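Local coordinates for ribokinase (Arabidopsis thaliana, PDB 6ILS), which catalyses the magnesium-dependent transfer of a phosphoryl group from ATP to O-5 of D-ribose, giving D-ribose 5-phosphate, at residues Q221-L226 and D259-A264; P163-V168 and A263-A268. All blocks are in the same frame, centred on the assembly; numbering follows the deposited sequence.

Contact 1: residues Q221-L226 and D259-A264; sequences QVLVKL and DTFTAA. With ATP (adenosine-5'-triphosphate), chain E; RIB (alpha-D-ribofuranose), chain F.
Lys225 reaches from the end of strand 221-225 across to Phe261 and Thr262 on helix 257-270, passing the triphosphate of ATP on the way. Its CB lies 3.6 Å from ATP O1B. CG then packs against the Phe261 ring, 3.9 Å from CD1, as the two side chains run past each other in opposite directions. Bends at chi3 (-72°) and chi4 turn the chain away from the ring: CD comes near Thr262 OG1, CE lies 3.5 Å from ATP O1G, and NZ donates a hydrogen bond of 3.2 Å to Thr262 OG1. The ammonium is further gripped by Ser187 O and by a salt bridge to Asp167, while Thr262 OG1 is also hydrogen-bonded to Gly258 O. In the PfkB (ribokinase) fold this helix packs on the large sheet, beside both substrates; its 259-264 part runs roughly antiparallel to strand 221-225, at 152°, and brings Asp259, the predicted proton acceptor, to ribose: RIB O5 donates to Asp259 OD2 at 2.5 Å. A methionine in place of Lys225 would probably leave the Asp167 carboxylate without its cationic mate and Ser187 O and Thr262 OG1 without this donor. Leu223, two residues back on the same side of the strand, suits the apolar flank, its CD1 meeting the ring edge in plane at Phe261 CE1, 4.0 Å away. Phe261 CD2 lies 3.4 Å from O3' of the ATP sugar.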
loop_
_atom_site.group_PDB
_atom_site.type_symbol
_atom_site.label_atom_id
_atom_site.label_comp_id
_atom_site.label_asym_id
_atom_site.label_seq_id
_atom_site.Cartn_x
_atom_site.Cartn_y
_atom_site.Cartn_z
ATOM N N GLN B 221 -25.818 25.812 11.864
ATOM C CA GLN B 221 -26.397 24.471 11.691
ATOM C C GLN B 221 -25.374 23.406 11.992
ATOM O O GLN B 221 -24.233 23.472 11.528
ATOM C CB GLN B 221 -26.938 24.284 10.276
ATOM C CG GLN B 221 -27.921 25.325 9.846
ATOM C CD GLN B 221 -28.676 24.915 8.602
ATOM O OE1 GLN B 221 -28.667 23.747 8.215
ATOM N NE2 GLN B 221 -29.362 25.868 7.985
ATOM N N VAL B 222 -25.766 22.442 12.811
ATOM C CA VAL B 222 -24.885 21.357 13.174
ATOM C C VAL B 222 -25.622 20.035 12.921
ATOM O O VAL B 222 -26.717 19.815 13.431
ATOM C CB VAL B 222 -24.422 21.455 14.635
ATOM C CG1 VAL B 222 -23.420 20.350 14.963
ATOM C CG2 VAL B 222 -23.807 22.863 14.913
ATOM N N LEU B 223 -25.005 19.194 12.102
ATOM C CA LEU B 223 -25.516 17.862 11.752
ATOM C C LEU B 223 -24.725 16.832 12.547
ATOM O O LEU B 223 -23.620 16.457 12.164
ATOM C CB LEU B 223 -25.368 17.635 10.230
ATOM C CG LEU B 223 -25.777 16.266 9.675
ATOM C CD1 LEU B 223 -27.274 16.101 9.870
ATOM C CD2 LEU B 223 -25.409 16.170 8.188
ATOM N N VAL B 224 -25.244 16.404 13.688
ATOM C CA VAL B 224 -24.484 15.512 14.542
ATOM C C VAL B 224 -24.754 14.036 14.244
ATOM O O VAL B 224 -25.904 13.597 14.248
ATOM C CB VAL B 224 -24.782 15.774 16.035
ATOM C CG1 VAL B 224 -23.824 14.977 16.897
ATOM C CG2 VAL B 224 -24.668 17.263 16.347
ATOM N N LYS B 225 -23.685 13.288 13.974
ATOM C CA LYS B 225 -23.777 11.851 13.741
ATOM C C LYS B 225 -23.616 11.106 15.063
ATOM O O LYS B 225 -22.642 11.311 15.785
ATOM C CB LYS B 225 -22.720 11.416 12.712
ATOM C CG LYS B 225 -22.946 12.065 11.338
ATOM C CD LYS B 225 -21.716 12.020 10.399
ATOM C CE LYS B 225 -20.628 12.988 10.880
ATOM N NZ LYS B 225 -19.871 13.630 9.741
ATOM N N LEU B 226 -24.576 10.241 15.382
ATOM C CA LEU B 226 -24.628 9.634 16.705
ATOM C C LEU B 226 -24.492 8.109 16.671
ATOM O O LEU B 226 -24.960 7.422 17.582
ATOM C CB LEU B 226 -25.929 10.024 17.397
ATOM C CG LEU B 226 -26.172 11.523 17.515
ATOM C CD1 LEU B 226 -27.592 11.820 17.941
ATOM C CD2 LEU B 226 -25.182 12.123 18.483
ATOM N N ASP B 259 -19.221 9.018 5.916
ATOM C CA ASP B 259 -19.054 9.759 4.671
ATOM C C ASP B 259 -20.308 9.680 3.822
ATOM O O ASP B 259 -20.742 10.676 3.235
ATOM C CB ASP B 259 -17.855 9.225 3.883
ATOM C CG ASP B 259 -16.540 9.458 4.610
ATOM O OD1 ASP B 259 -16.390 10.558 5.176
ATOM O OD2 ASP B 259 -15.682 8.544 4.628
ATOM N N THR B 260 -20.894 8.486 3.776
ATOM C CA THR B 260 -22.130 8.260 3.042
ATOM C C THR B 260 -23.250 9.110 3.634
ATOM O O THR B 260 -24.015 9.767 2.908
ATOM C CB THR B 260 -22.508 6.777 3.096
ATOM O OG1 THR B 260 -21.491 6.012 2.417
ATOM C CG2 THR B 260 -23.849 6.540 2.443
ATOM N N PHE B 261 -23.340 9.092 4.960
ATOM C CA PHE B 261 -24.382 9.854 5.653
ATOM C C PHE B 261 -24.307 11.331 5.258
ATOM O O PHE B 261 -25.304 11.956 4.878
ATOM C CB PHE B 261 -24.258 9.704 7.177
ATOM C CG PHE B 261 -25.387 10.379 7.932
ATOM C CD1 PHE B 261 -25.315 11.721 8.280
ATOM C CD2 PHE B 261 -26.531 9.674 8.248
ATOM C CE1 PHE B 261 -26.367 12.348 8.948
ATOM C CE2 PHE B 261 -27.589 10.290 8.919
ATOM C CZ PHE B 261 -27.506 11.638 9.262
ATOM N N THR B 262 -23.104 11.882 5.346
ATOM C CA THR B 262 -22.919 13.317 5.119
ATOM C C THR B 262 -23.158 13.685 3.658
ATOM O O THR B 262 -23.860 14.645 3.352
ATOM C CB THR B 262 -21.492 13.766 5.546
ATOM O OG1 THR B 262 -21.257 13.347 6.896
ATOM C CG2 THR B 262 -21.373 15.275 5.466
ATOM N N ALA B 263 -22.634 12.885 2.733
ATOM C CA ALA B 263 -22.868 13.171 1.320
ATOM C C ALA B 263 -24.327 12.983 0.894
ATOM O O ALA B 263 -24.832 13.739 0.053
ATOM C CB ALA B 263 -21.934 12.305 0.439
ATOM N N ALA B 264 -25.011 11.985 1.461
ATOM C CA ALA B 264 -26.409 11.728 1.096
ATOM C C ALA B 264 -27.297 12.855 1.627
ATOM O O ALA B 264 -28.238 13.305 0.971
ATOM C CB ALA B 264 -26.880 10.356 1.652
HETATM P PG ATP E . -18.510 8.917 11.718
HETATM O O1G ATP E . -18.379 10.318 11.242
HETATM O O2G ATP E . -18.024 7.942 10.656
HETATM O O3G ATP E . -17.679 8.678 12.941
HETATM P PB ATP E . -20.596 7.858 13.278
HETATM O O1B ATP E . -22.062 7.878 13.258
HETATM O O2B ATP E . -20.179 8.433 14.552
HETATM O O3B ATP E . -20.064 8.709 12.055
HETATM P PA ATP E . -20.512 4.984 12.844
HETATM O O1A ATP E . -21.006 4.332 14.130
HETATM O O2A ATP E . -19.457 4.119 12.203
HETATM O O3A ATP E . -19.896 6.407 13.169
HETATM O "O5'" ATP E . -21.712 5.117 11.846
HETATM C "C5'" ATP E . -21.546 5.793 10.616
HETATM C "C4'" ATP E . -22.983 5.957 9.964
HETATM O "O4'" ATP E . -23.640 4.566 9.831
HETATM C "C3'" ATP E . -23.719 6.627 10.744
HETATM O "O3'" ATP E . -24.595 7.483 9.988
HETATM C "C2'" ATP E . -24.646 5.539 11.585
HETATM O "O2'" ATP E . -25.836 6.248 12.036
HETATM C "C1'" ATP E . -24.863 4.578 10.783
HETATM N N9 ATP E . -24.800 3.288 11.496
HETATM C C8 ATP E . -24.000 2.652 12.401
HETATM N N7 ATP E . -24.546 1.430 12.646
HETATM C C5 ATP E . -25.680 1.310 11.882
HETATM C C6 ATP E . -26.607 0.277 11.751
HETATM N N6 ATP E . -26.612 -0.994 12.421
HETATM N N1 ATP E . -27.643 0.426 10.927
HETATM C C2 ATP E . -27.793 1.586 10.196
HETATM N N3 ATP E . -26.896 2.598 10.311
HETATM C C4 ATP E . -25.837 2.453 11.166
HETATM O O5 RIB F . -14.116 7.815 6.451
HETATM C C5 RIB F . -13.352 6.820 5.823
HETATM C C4 RIB F . -12.099 7.313 5.478
HETATM O O4 RIB F . -11.372 7.935 6.645
HETATM C C3 RIB F . -11.214 6.038 5.134
HETATM O O3 RIB F . -11.438 5.699 3.681
HETATM C C2 RIB F . -10.041 6.312 5.491
HETATM O O2 RIB F . -9.105 6.482 4.354
HETATM C C1 RIB F . -10.107 7.699 6.415
HETATM O O1 RIB F . -9.535 8.755 5.734
#

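Contact 2: residues P163-V168 and A263-A268; sequences PVILDV and AAFAVA
A small, wholly apolar contact joins Ile165, on strand 164-170 in the middle of the large sheet, to Ala266 and Phe265 on helix 257-270, which packs against that sheet. The strand and its parallel neighbours, with helices covering them, form the alpha/beta core of the PfkB carbohydrate kinases, and the contact lies within its buried interior. The two segments bury only 83 Å² between them, and no hydrogen bond crosses, so what holds them is the fit of hydrocarbon against hydrocarbon.

The backbones come closest at Ile165 and Ala266, whose CA atoms are 7.9 Å apart. Ala266 points its methyl at the strand and, being so short, lets the longer isoleucine occupy the space between sheet and helix. Isoleucine suits the strand side of this pairing: it is branched at CB, as strands readily accept, and its long arm can still bridge to the helix. With chi1 at -57° and chi2 at 179°, CG1 sits beside the backbone N and the arm extends fully, placing CD1 at the helix surface, while CG2, the other branch, is turned toward Thr262, one turn before Ala266 on the same helix. Leu140 of strand 138-143 touches both Ile165 and Ala266, and Ile185 of strand 185-187 touches both Ile165 and Phe265, so the flanking strands continue the same apolar layer.

Phe265 starts off to one side of the line to the strand, but its ring swings in closer; the ring also touches Cys278 and Ala282 of helix 275-289. The CD1 methyl of Ile165 thus serves both helix residues: it lies 3.9 Å from Ala266 CB and meets the edge of the Phe265 ring, near the ring plane, 4.3 Å from its CD1.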
loop_
_atom_site.group_PDB
_atom_site.type_symbol
_atom_site.label_atom_id
_atom_site.label_comp_id
_atom_site.label_asym_id
_atom_site.label_seq_id
_atom_site.Cartn_x
_atom_site.Cartn_y
_atom_site.Cartn_z
ATOM N N PRO B 163 -24.515 26.581 -0.032
ATOM C CA PRO B 163 -24.204 25.982 1.280
ATOM C C PRO B 163 -22.875 25.213 1.339
ATOM O O PRO B 163 -22.521 24.502 0.402
ATOM C CB PRO B 163 -25.381 25.039 1.525
ATOM C CG PRO B 163 -25.971 24.795 0.184
ATOM C CD PRO B 163 -25.701 25.979 -0.657
ATOM N N VAL B 164 -22.154 25.374 2.438
ATOM C CA VAL B 164 -20.895 24.679 2.657
ATOM C C VAL B 164 -20.987 23.810 3.885
ATOM O O VAL B 164 -21.321 24.295 4.976
ATOM C CB VAL B 164 -19.721 25.666 2.835
ATOM C CG1 VAL B 164 -18.417 24.911 3.063
ATOM C CG2 VAL B 164 -19.617 26.570 1.630
ATOM N N ILE B 165 -20.688 22.526 3.714
ATOM C CA ILE B 165 -20.687 21.571 4.811
ATOM C C ILE B 165 -19.271 21.142 5.139
ATOM O O ILE B 165 -18.517 20.722 4.254
ATOM C CB ILE B 165 -21.545 20.299 4.460
ATOM C CG1 ILE B 165 -22.972 20.715 4.099
ATOM C CG2 ILE B 165 -21.497 19.304 5.613
ATOM C CD1 ILE B 165 -23.887 19.551 3.708
ATOM N N LEU B 166 -18.909 21.248 6.409
ATOM C CA LEU B 166 -17.626 20.787 6.875
ATOM C C LEU B 166 -17.801 19.567 7.762
ATOM O O LEU B 166 -18.359 19.636 8.864
ATOM C CB LEU B 166 -16.878 21.903 7.631
ATOM C CG LEU B 166 -15.593 21.468 8.326
ATOM C CD1 LEU B 166 -14.492 21.072 7.318
ATOM C CD2 LEU B 166 -15.079 22.593 9.259
ATOM N N ASP B 167 -17.332 18.436 7.249
ATOM C CA ASP B 167 -17.275 17.197 8.000
ATOM C C ASP B 167 -16.052 17.322 8.877
ATOM O O ASP B 167 -14.994 17.756 8.406
ATOM C CB ASP B 167 -17.215 15.998 7.034
ATOM C CG ASP B 167 -16.881 14.684 7.718
ATOM O OD1 ASP B 167 -17.049 14.561 8.943
ATOM O OD2 ASP B 167 -16.430 13.754 7.005
ATOM N N VAL B 168 -16.191 16.983 10.151
ATOM C CA VAL B 168 -15.114 17.224 11.105
ATOM C C VAL B 168 -14.151 16.054 11.071
ATOM O O VAL B 168 -13.052 16.115 11.619
ATOM C CB VAL B 168 -15.677 17.475 12.532
ATOM C CG1 VAL B 168 -14.564 17.750 13.524
ATOM C CG2 VAL B 168 -16.589 18.661 12.493
ATOM N N ALA B 263 -22.634 12.885 2.733
ATOM C CA ALA B 263 -22.868 13.171 1.320
ATOM C C ALA B 263 -24.327 12.983 0.894
ATOM O O ALA B 263 -24.832 13.739 0.053
ATOM C CB ALA B 263 -21.934 12.305 0.439
ATOM N N ALA B 264 -25.011 11.985 1.461
ATOM C CA ALA B 264 -26.409 11.728 1.096
ATOM C C ALA B 264 -27.297 12.855 1.627
ATOM O O ALA B 264 -28.238 13.305 0.971
ATOM C CB ALA B 264 -26.880 10.356 1.652
ATOM N N PHE B 265 -26.976 13.317 2.829
ATOM C CA PHE B 265 -27.657 14.484 3.378
ATOM C C PHE B 265 -27.501 15.675 2.422
ATOM O O PHE B 265 -28.463 16.370 2.116
ATOM C CB PHE B 265 -27.102 14.813 4.768
ATOM C CG PHE B 265 -27.745 16.019 5.402
ATOM C CD1 PHE B 265 -27.297 17.303 5.106
ATOM C CD2 PHE B 265 -28.782 15.863 6.304
ATOM C CE1 PHE B 265 -27.899 18.419 5.693
ATOM C CE2 PHE B 265 -29.385 16.977 6.887
ATOM C CZ PHE B 265 -28.937 18.245 6.586
ATOM N N ALA B 266 -26.285 15.901 1.943
ATOM C CA ALA B 266 -25.984 17.033 1.034
ATOM C C ALA B 266 -26.774 16.927 -0.270
ATOM O O ALA B 266 -27.255 17.918 -0.739
ATOM C CB ALA B 266 -24.506 17.111 0.773
ATOM N N VAL B 267 -26.893 15.718 -0.798
ATOM C CA VAL B 267 -27.627 15.501 -2.069
ATOM C C VAL B 267 -29.103 15.799 -1.823
ATOM O O VAL B 267 -29.675 16.493 -2.585
ATOM C CB VAL B 267 -27.425 14.061 -2.567
ATOM C CG1 VAL B 267 -28.414 13.729 -3.659
ATOM C CG2 VAL B 267 -25.998 13.836 -3.015
ATOM N N ALA B 268 -29.636 15.304 -0.722
ATOM C CA ALA B 268 -31.052 15.563 -0.413
ATOM C C ALA B 268 -31.266 17.064 -0.213
ATOM O O ALA B 268 -32.241 17.583 -0.678
ATOM C CB ALA B 268 -31.467 14.798 0.808
#

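How the contacts relate
Both contacts are buried and press helix 257-270 against the same sheet, sharing Ala263 and Ala264; their centres are about 7 Å apart. Contact 1, nearer the start of the helix, mixes apolar packing with charge and hydroxyl groups because it borders both substrates. Contact 2, farther along, is purely hydrocarbon and touches neither ligand. The two are nevertheless fused. The Lys225-Asp167 salt bridge ties strand 221-225 to strand 164-170, while Leu223 CD2 packs 3.6 Å from Phe265 CG and Thr262 CG2 rests against Ile165 CG2. Polar chemistry thus gathers toward the active site and gives way to hydrocarbon packing behind it.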